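Local coordinates for cell envelope-related transcriptional attenuator domain-containing protein (Streptococcus agalactiae, PDB 3OKZ), which is of unknown function but, as a member of the LytR/CpsA/Psr family, probably acts in building the cell envelope, perhaps by attaching polymers to the wall, at residues A13-V27 with I107-G119. Residues are numbered along the deposited sequence; the frame is centred on the assembly and turned at random.
Sequences AIEETKPFSILLMGV and INVDYFMQINMQG
Tyr-111 turns the edge of its ring, at CD1 and CE1, toward the face of Phe-20 in an offset edge-to-face pair, the planes at 90° and the centroids 5.3 Å apart. Ile-14 fits the corner between the two rings: its CD1 lies over one face of Tyr-111, offset toward the rim, and its CG1 over a face of Phe-20, while Ala-13 CB sits at the tyrosine's edge. A tyrosine suits this place because its hydroxyl continues past the hydrocarbon packing to the turn Ile-14 to Thr-17, where OH accepts from Ile-14 N at 3.3 Å. The Phe-112 ring has Gln-114 N over one face, toward the rim, and two atoms in plane at its edge: Gln-114 OE1, hydrogen-bonded to Tyr-89 OH, and Met-25 SE, 3.5 Å from CE1, a Met-aromatic contact (Met-25 and Met-113 are selenomethionines).

Strands 20-27 and 111-116 run parallel, neighbours inside the mixed sheet of this LytR/CpsA/Psr domain, joined by backbone hydrogen bonds from Tyr-111 N to Ser-21 O (2.8 Å) through to Val-27 N and Ile-115 O. On the face bearing Tyr-111, beta-branched Ile-22, well suited to an extended strand, holds CG1 anti to its backbone N (chi1 179°) and sets CD1 against Met-113 CB. Leu-24 lies alongside Met-113, its CD2 3.9 Å from SE.

At the strand starts, Asp-110 OD1 accepts from Ser-21 N (3.1 Å) and Ser-21 OG takes a weak bond from Asp-110 N, a reciprocal exchange suited to short polar side chains. Right before helix 117-126, Asn-116 serves as N-cap, its OD1 receiving Gly-119 N at 2.9 Å and, weakly, Gln-118 N.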
ATOM      1  N   ALA A  13      -9.293  -0.770 -18.192  1.00 25.03           N
ATOM      2  CA  ALA A  13      -8.391   0.375 -18.254  1.00 24.60           C
ATOM      3  C   ALA A  13      -7.056   0.113 -18.941  1.00 23.55           C
ATOM      4  O   ALA A  13      -6.535   0.966 -19.651  1.00 33.17           O
ATOM      5  CB  ALA A  13      -8.153   0.907 -16.850  1.00 16.97           C
ATOM      6  N   ILE A  14      -6.492  -1.063 -18.728  1.00  7.00           N
ATOM      7  CA  ILE A  14      -5.211  -1.377 -19.336  1.00 26.20           C
ATOM      8  C   ILE A  14      -5.364  -1.788 -20.791  1.00 37.96           C
ATOM      9  O   ILE A  14      -4.492  -1.509 -21.614  1.00 31.71           O
ATOM     10  CB  ILE A  14      -4.486  -2.486 -18.546  1.00 26.31           C
ATOM     11  CG1 ILE A  14      -3.985  -1.912 -17.213  1.00 20.89           C
ATOM     12  CG2 ILE A  14      -3.338  -3.056 -19.366  1.00 22.05           C
ATOM     13  CD1 ILE A  14      -3.166  -2.865 -16.393  1.00 18.51           C
ATOM     14  N   GLU A  15      -6.476  -2.448 -21.105  1.00 43.13           N
ATOM     15  CA  GLU A  15      -6.739  -2.887 -22.471  1.00 37.01           C
ATOM     16  C   GLU A  15      -7.094  -1.695 -23.339  1.00 35.75           C
ATOM     17  O   GLU A  15      -7.179  -1.809 -24.559  1.00 45.88           O
ATOM     18  CB  GLU A  15      -7.890  -3.894 -22.502  1.00 33.42           C
ATOM     19  CG  GLU A  15      -7.636  -5.122 -21.659  1.00 41.96           C
ATOM     20  CD  GLU A  15      -7.927  -4.884 -20.199  1.00 56.31           C
ATOM     21  OE1 GLU A  15      -9.077  -5.145 -19.795  1.00 71.19           O
ATOM     22  OE2 GLU A  15      -7.021  -4.430 -19.463  1.00 56.72           O
ATOM     23  N   GLU A  16      -7.285  -0.545 -22.702  1.00 31.40           N
ATOM     24  CA  GLU A  16      -7.652   0.672 -23.409  1.00 37.41           C
ATOM     25  C   GLU A  16      -6.690   1.805 -23.088  1.00 28.26           C
ATOM     26  O   GLU A  16      -6.991   2.966 -23.339  1.00 29.55           O
ATOM     27  CB  GLU A  16      -9.071   1.062 -23.014  1.00 48.80           C
ATOM     28  CG  GLU A  16     -10.004  -0.133 -23.012  1.00 63.15           C
ATOM     29  CD  GLU A  16     -11.371   0.182 -22.465  1.00 67.29           C
ATOM     30  OE1 GLU A  16     -12.204  -0.746 -22.414  1.00 69.35           O
ATOM     31  OE2 GLU A  16     -11.615   1.346 -22.087  1.00 68.58           O
ATOM     32  N   THR A  17      -5.537   1.455 -22.528  1.00 20.15           N
ATOM     33  CA  THR A  17      -4.516   2.422 -22.159  1.00 22.60           C
ATOM     34  C   THR A  17      -5.092   3.648 -21.448  1.00 31.99           C
ATOM     35  O   THR A  17      -4.683   4.789 -21.715  1.00 27.09           O
ATOM     36  CB  THR A  17      -3.726   2.894 -23.391  1.00 24.93           C
ATOM     37  OG1 THR A  17      -3.522   1.790 -24.282  1.00 32.01           O
ATOM     38  CG2 THR A  17      -2.359   3.427 -22.963  1.00 20.78           C
ATOM     39  N   LYS A  18      -6.034   3.396 -20.540  1.00 33.88           N
ATOM     40  CA  LYS A  18      -6.696   4.438 -19.754  1.00 35.88           C
ATOM     41  C   LYS A  18      -6.059   4.494 -18.358  1.00 37.65           C
ATOM     42  O   LYS A  18      -5.657   3.461 -17.813  1.00 42.17           O
ATOM     43  CB  LYS A  18      -8.188   4.109 -19.638  1.00 38.55           C
ATOM     44  CG  LYS A  18      -9.021   5.154 -18.913  1.00 58.82           C
ATOM     45  CD  LYS A  18      -9.088   6.481 -19.679  1.00 69.55           C
ATOM     46  CE  LYS A  18      -9.719   7.587 -18.826  1.00 69.45           C
ATOM     47  NZ  LYS A  18      -9.586   8.947 -19.429  1.00 68.34           N
ATOM     48  N   PRO A  19      -5.948   5.702 -17.764  1.00 33.67           N
ATOM     49  CA  PRO A  19      -5.357   5.865 -16.429  1.00 32.70           C
ATOM     50  C   PRO A  19      -6.015   4.903 -15.448  1.00 24.75           C
ATOM     51  O   PRO A  19      -7.216   4.640 -15.544  1.00 18.16           O
ATOM     52  CB  PRO A  19      -5.674   7.315 -16.089  1.00 35.68           C
ATOM     53  CG  PRO A  19      -5.657   7.974 -17.410  1.00 30.22           C
ATOM     54  CD  PRO A  19      -6.404   7.002 -18.280  1.00 28.54           C
ATOM     55  N   PHE A  20      -5.258   4.372 -14.498  1.00  7.56           N
ATOM     56  CA  PHE A  20      -5.893   3.451 -13.581  1.00  8.94           C
ATOM     57  C   PHE A  20      -5.348   3.479 -12.168  1.00 18.75           C
ATOM     58  O   PHE A  20      -4.318   4.095 -11.896  1.00 21.31           O
ATOM     59  CB  PHE A  20      -5.821   2.044 -14.152  1.00  7.28           C
ATOM     60  CG  PHE A  20      -4.433   1.474 -14.183  1.00 19.00           C
ATOM     61  CD1 PHE A  20      -3.963   0.691 -13.129  1.00 18.10           C
ATOM     62  CD2 PHE A  20      -3.592   1.709 -15.273  1.00 17.49           C
ATOM     63  CE1 PHE A  20      -2.679   0.146 -13.165  1.00 22.32           C
ATOM     64  CE2 PHE A  20      -2.302   1.164 -15.315  1.00 17.74           C
ATOM     65  CZ  PHE A  20      -1.846   0.384 -14.262  1.00 16.90           C
ATOM     66  N   SER A  21      -6.081   2.819 -11.271  1.00 19.31           N
ATOM     67  CA  SER A  21      -5.709   2.731  -9.867  1.00  9.24           C
ATOM     68  C   SER A  21      -5.547   1.284  -9.481  1.00 18.18           C
ATOM     69  O   SER A  21      -6.350   0.430  -9.854  1.00 23.48           O
ATOM     70  CB  SER A  21      -6.773   3.366  -8.968  1.00 10.13           C
ATOM     71  OG  SER A  21      -7.984   2.621  -8.948  1.00 15.06           O
ATOM     72  N   ILE A  22      -4.481   1.015  -8.747  1.00 23.63           N
ATOM     73  CA  ILE A  22      -4.218  -0.326  -8.278  1.00 19.54           C
ATOM     74  C   ILE A  22      -3.877  -0.238  -6.798  1.00 13.94           C
ATOM     75  O   ILE A  22      -3.118   0.634  -6.364  1.00 14.48           O
ATOM     76  CB  ILE A  22      -3.049  -0.966  -9.052  1.00 14.35           C
ATOM     77  CG1 ILE A  22      -2.771  -2.372  -8.515  1.00 14.49           C
ATOM     78  CG2 ILE A  22      -1.825  -0.082  -8.955  1.00 19.57           C
ATOM     79  CD1 ILE A  22      -1.630  -3.104  -9.227  1.00 10.29           C
ATOM     80  N   LEU A  23      -4.486  -1.119  -6.022  1.00 21.13           N
ATOM     81  CA  LEU A  23      -4.232  -1.172  -4.600  1.00 17.42           C
ATOM     82  C   LEU A  23      -3.073  -2.120  -4.453  1.00 23.35           C
ATOM     83  O   LEU A  23      -3.207  -3.325  -4.700  1.00 28.74           O
ATOM     84  CB  LEU A  23      -5.430  -1.729  -3.850  1.00 13.14           C
ATOM     85  CG  LEU A  23      -5.200  -1.841  -2.343  1.00  7.13           C
ATOM     86  CD1 LEU A  23      -4.824  -0.477  -1.803  1.00 10.26           C
ATOM     87  CD2 LEU A  23      -6.454  -2.347  -1.661  1.00  8.96           C
ATOM     88  N   LEU A  24      -1.932  -1.570  -4.069  1.00 17.01           N
ATOM     89  CA  LEU A  24      -0.733  -2.358  -3.885  1.00 18.92           C
ATOM     90  C   LEU A  24      -0.628  -2.733  -2.403  1.00 12.22           C
ATOM     91  O   LEU A  24      -0.709  -1.872  -1.524  1.00 13.77           O
ATOM     92  CB  LEU A  24       0.474  -1.537  -4.370  1.00 19.09           C
ATOM     93  CG  LEU A  24       1.875  -2.142  -4.490  1.00 28.98           C
ATOM     94  CD1 LEU A  24       2.560  -2.150  -3.131  1.00 36.59           C
ATOM     95  CD2 LEU A  24       1.785  -3.553  -5.077  1.00 39.97           C
HETATM   96  N   MSE A  25      -0.480  -4.023  -2.124  1.00 12.64           N
HETATM   97  CA  MSE A  25      -0.370  -4.478  -0.740  1.00 11.74           C
HETATM   98  C   MSE A  25       0.729  -5.492  -0.456  1.00 18.24           C
HETATM   99  O   MSE A  25       0.970  -6.431  -1.230  1.00 17.19           O
HETATM  100  CB  MSE A  25      -1.666  -5.100  -0.270  1.00 16.05           C
HETATM  101  CG  MSE A  25      -2.876  -4.232  -0.408  1.00 32.34           C
HETATM  102 SE   MSE A  25      -4.393  -5.287   0.138  1.00 66.94          SE
HETATM  103  CE  MSE A  25      -4.565  -4.634   1.931  1.00 38.87           C
ATOM    104  N   GLY A  26       1.366  -5.285   0.693  1.00 13.05           N
ATOM    105  CA  GLY A  26       2.421  -6.155   1.167  1.00 15.14           C
ATOM    106  C   GLY A  26       1.783  -6.993   2.249  1.00 10.30           C
ATOM    107  O   GLY A  26       1.329  -6.481   3.284  1.00  1.40           O
ATOM    108  N   VAL A  27       1.716  -8.291   2.018  1.00 14.20           N
ATOM    109  CA  VAL A  27       1.097  -9.142   3.005  1.00 17.94           C
ATOM    110  C   VAL A  27       2.072 -10.029   3.759  1.00 18.37           C
ATOM    111  O   VAL A  27       2.972 -10.627   3.174  1.00 21.93           O
ATOM    112  CB  VAL A  27       0.061 -10.043   2.360  1.00 28.36           C
ATOM    113  CG1 VAL A  27      -0.663 -10.826   3.443  1.00 36.12           C
ATOM    114  CG2 VAL A  27      -0.904  -9.215   1.524  1.00 31.33           C
ATOM    115  N   ILE A 107     -14.190   5.665  -4.299  1.00 31.12           N
ATOM    116  CA  ILE A 107     -13.731   5.432  -5.658  1.00 18.52           C
ATOM    117  C   ILE A 107     -13.622   3.935  -5.921  1.00 24.92           C
ATOM    118  O   ILE A 107     -13.474   3.132  -4.995  1.00 32.35           O
ATOM    119  CB  ILE A 107     -12.340   6.085  -5.875  1.00 41.25           C
ATOM    120  CG1 ILE A 107     -11.918   5.969  -7.334  1.00 54.71           C
ATOM    121  CG2 ILE A 107     -11.297   5.394  -5.009  1.00 39.03           C
ATOM    122  CD1 ILE A 107     -10.562   6.584  -7.607  1.00 63.08           C
ATOM    123  N   ASN A 108     -13.715   3.562  -7.189  1.00 20.98           N
ATOM    124  CA  ASN A 108     -13.585   2.164  -7.563  1.00  3.87           C
ATOM    125  C   ASN A 108     -12.126   1.956  -7.944  1.00  7.20           C
ATOM    126  O   ASN A 108     -11.564   2.659  -8.797  1.00 12.91           O
ATOM    127  CB  ASN A 108     -14.531   1.830  -8.723  1.00 13.96           C
ATOM    128  CG  ASN A 108     -15.995   1.689  -8.264  1.00 48.68           C
ATOM    129  OD1 ASN A 108     -16.892   1.404  -9.065  1.00 58.67           O
ATOM    130  ND2 ASN A 108     -16.232   1.886  -6.966  1.00 53.23           N
ATOM    131  N   VAL A 109     -11.505   1.002  -7.275  1.00 10.00           N
ATOM    132  CA  VAL A 109     -10.094   0.693  -7.496  1.00 24.37           C
ATOM    133  C   VAL A 109      -9.883  -0.322  -8.624  1.00 19.00           C
ATOM    134  O   VAL A 109     -10.001  -1.524  -8.413  1.00 21.77           O
ATOM    135  CB  VAL A 109      -9.463   0.134  -6.197  1.00 30.43           C
ATOM    136  CG1 VAL A 109      -7.979  -0.089  -6.388  1.00  0.01           C
ATOM    137  CG2 VAL A 109      -9.723   1.083  -5.051  1.00 21.67           C
ATOM    138  N   ASP A 110      -9.555   0.172  -9.808  1.00 25.04           N
ATOM    139  CA  ASP A 110      -9.321  -0.666 -10.981  1.00 26.06           C
ATOM    140  C   ASP A 110      -8.714  -2.050 -10.724  1.00 24.56           C
ATOM    141  O   ASP A 110      -9.338  -3.080 -10.994  1.00 20.62           O
ATOM    142  CB  ASP A 110      -8.439   0.104 -11.965  1.00 15.39           C
ATOM    143  CG  ASP A 110      -9.189   1.204 -12.673  1.00 27.71           C
ATOM    144  OD1 ASP A 110      -8.571   2.224 -13.026  1.00 32.87           O
ATOM    145  OD2 ASP A 110     -10.405   1.040 -12.886  1.00 40.74           O
ATOM    146  N   TYR A 111      -7.496  -2.078 -10.205  1.00 22.46           N
ATOM    147  CA  TYR A 111      -6.839  -3.349  -9.956  1.00 19.47           C
ATOM    148  C   TYR A 111      -6.419  -3.550  -8.509  1.00 26.77           C
ATOM    149  O   TYR A 111      -6.802  -2.794  -7.622  1.00 22.09           O
ATOM    150  CB  TYR A 111      -5.632  -3.502 -10.893  1.00 13.82           C
ATOM    151  CG  TYR A 111      -6.022  -3.346 -12.338  1.00  9.38           C
ATOM    152  CD1 TYR A 111      -5.997  -2.100 -12.958  1.00  1.36           C
ATOM    153  CD2 TYR A 111      -6.526  -4.432 -13.058  1.00 23.33           C
ATOM    154  CE1 TYR A 111      -6.474  -1.934 -14.259  1.00 13.91           C
ATOM    155  CE2 TYR A 111      -7.008  -4.276 -14.358  1.00 18.29           C
ATOM    156  CZ  TYR A 111      -6.985  -3.026 -14.950  1.00 26.90           C
ATOM    157  OH  TYR A 111      -7.519  -2.868 -16.208  1.00 38.12           O
ATOM    158  N   PHE A 112      -5.622  -4.580  -8.280  1.00 30.15           N
ATOM    159  CA  PHE A 112      -5.183  -4.907  -6.945  1.00 26.50           C
ATOM    160  C   PHE A 112      -4.008  -5.867  -7.025  1.00 28.80           C
ATOM    161  O   PHE A 112      -4.011  -6.824  -7.805  1.00 27.01           O
ATOM    162  CB  PHE A 112      -6.347  -5.563  -6.200  1.00 21.88           C
ATOM    163  CG  PHE A 112      -5.928  -6.513  -5.130  1.00 26.25           C
ATOM    164  CD1 PHE A 112      -5.667  -6.058  -3.836  1.00 38.78           C
ATOM    165  CD2 PHE A 112      -5.771  -7.868  -5.421  1.00 33.24           C
ATOM    166  CE1 PHE A 112      -5.250  -6.934  -2.838  1.00 44.17           C
ATOM    167  CE2 PHE A 112      -5.353  -8.761  -4.433  1.00 44.17           C
ATOM    168  CZ  PHE A 112      -5.090  -8.289  -3.135  1.00 55.61           C
HETATM  169  N   MSE A 113      -2.995  -5.610  -6.214  1.00 26.51           N
HETATM  170  CA  MSE A 113      -1.841  -6.482  -6.209  1.00 18.93           C
HETATM  171  C   MSE A 113      -1.349  -6.726  -4.793  1.00 13.51           C
HETATM  172  O   MSE A 113      -1.254  -5.803  -3.968  1.00 16.11           O
HETATM  173  CB  MSE A 113      -0.721  -5.879  -7.050  1.00 29.22           C
HETATM  174  CG  MSE A 113       0.538  -6.721  -7.062  1.00 35.64           C
HETATM  175 SE   MSE A 113       1.943  -5.974  -8.130  1.00 61.51          SE
HETATM  176  CE  MSE A 113       1.602  -6.890  -9.778  1.00  0.01           C
ATOM    177  N   GLN A 114      -1.056  -7.985  -4.502  1.00  2.98           N
ATOM    178  CA  GLN A 114      -0.550  -8.325  -3.185  1.00  9.55           C
ATOM    179  C   GLN A 114       0.689  -9.179  -3.320  1.00 16.70           C
ATOM    180  O   GLN A 114       0.757 -10.052  -4.188  1.00 23.19           O
ATOM    181  CB  GLN A 114      -1.622  -9.038  -2.357  1.00 10.90           C
ATOM    182  CG  GLN A 114      -2.041 -10.418  -2.834  1.00 16.58           C
ATOM    183  CD  GLN A 114      -3.297 -10.885  -2.114  1.00 25.29           C
ATOM    184  OE1 GLN A 114      -3.581 -10.459  -0.993  1.00 19.26           O
ATOM    185  NE2 GLN A 114      -4.049 -11.766  -2.752  1.00 23.57           N
ATOM    186  N   ILE A 115       1.674  -8.884  -2.477  1.00 20.22           N
ATOM    187  CA  ILE A 115       2.946  -9.600  -2.459  1.00 20.78           C
ATOM    188  C   ILE A 115       3.338  -9.885  -1.012  1.00 29.77           C
ATOM    189  O   ILE A 115       3.263  -8.999  -0.157  1.00 32.53           O
ATOM    190  CB  ILE A 115       4.052  -8.759  -3.131  1.00 19.75           C
ATOM    191  CG1 ILE A 115       3.584  -8.336  -4.529  1.00 34.44           C
ATOM    192  CG2 ILE A 115       5.344  -9.570  -3.235  1.00 25.56           C
ATOM    193  CD1 ILE A 115       4.661  -7.715  -5.405  1.00 46.48           C
ATOM    194  N   ASN A 116       3.737 -11.119  -0.724  1.00 28.14           N
ATOM    195  CA  ASN A 116       4.126 -11.462   0.641  1.00 23.93           C
ATOM    196  C   ASN A 116       5.560 -11.044   0.887  1.00 23.83           C
ATOM    197  O   ASN A 116       6.252 -10.591  -0.027  1.00 28.79           O
ATOM    198  CB  ASN A 116       3.966 -12.962   0.914  1.00 18.98           C
ATOM    199  CG  ASN A 116       4.799 -13.806  -0.003  1.00 14.90           C
ATOM    200  OD1 ASN A 116       5.995 -13.583  -0.151  1.00 23.97           O
ATOM    201  ND2 ASN A 116       4.174 -14.789  -0.626  1.00 14.35           N
HETATM  202  N   MSE A 117       6.019 -11.222   2.117  1.00  9.50           N
HETATM  203  CA  MSE A 117       7.362 -10.803   2.475  1.00 10.47           C
HETATM  204  C   MSE A 117       8.482 -11.434   1.672  1.00 21.55           C
HETATM  205  O   MSE A 117       9.491 -10.785   1.415  1.00 29.89           O
HETATM  206  CB  MSE A 117       7.583 -11.001   3.973  1.00 14.77           C
HETATM  207  CG  MSE A 117       6.539 -10.273   4.831  1.00 15.25           C
HETATM  208 SE   MSE A 117       6.443  -8.355   4.501  1.00 79.35          SE
HETATM  209  CE  MSE A 117       4.849  -8.296   3.412  1.00 64.31           C
ATOM    210  N   GLN A 118       8.309 -12.687   1.264  1.00 22.38           N
ATOM    211  CA  GLN A 118       9.343 -13.348   0.479  1.00 22.68           C
ATOM    212  C   GLN A 118       9.414 -12.615  -0.837  1.00 22.81           C
ATOM    213  O   GLN A 118      10.497 -12.312  -1.335  1.00 27.05           O
ATOM    214  CB  GLN A 118       8.999 -14.812   0.208  1.00 21.81           C
ATOM    215  CG  GLN A 118      10.138 -15.577  -0.455  1.00 22.48           C
ATOM    216  CD  GLN A 118      11.316 -15.809   0.483  1.00 23.62           C
ATOM    217  OE1 GLN A 118      11.189 -16.529   1.480  1.00 29.49           O
ATOM    218  NE2 GLN A 118      12.467 -15.196   0.175  1.00  5.82           N
ATOM    219  N   GLY A 119       8.237 -12.326  -1.383  1.00 18.69           N
ATOM    220  CA  GLY A 119       8.139 -11.625  -2.646  1.00 20.19           C
ATOM    221  C   GLY A 119       8.910 -10.328  -2.634  1.00 15.66           C
ATOM    222  O   GLY A 119       9.638 -10.037  -3.575  1.00 17.91           O
TER
HETATM  223  O   HOH W   1      -9.990   3.567 -10.846  1.00 46.46           O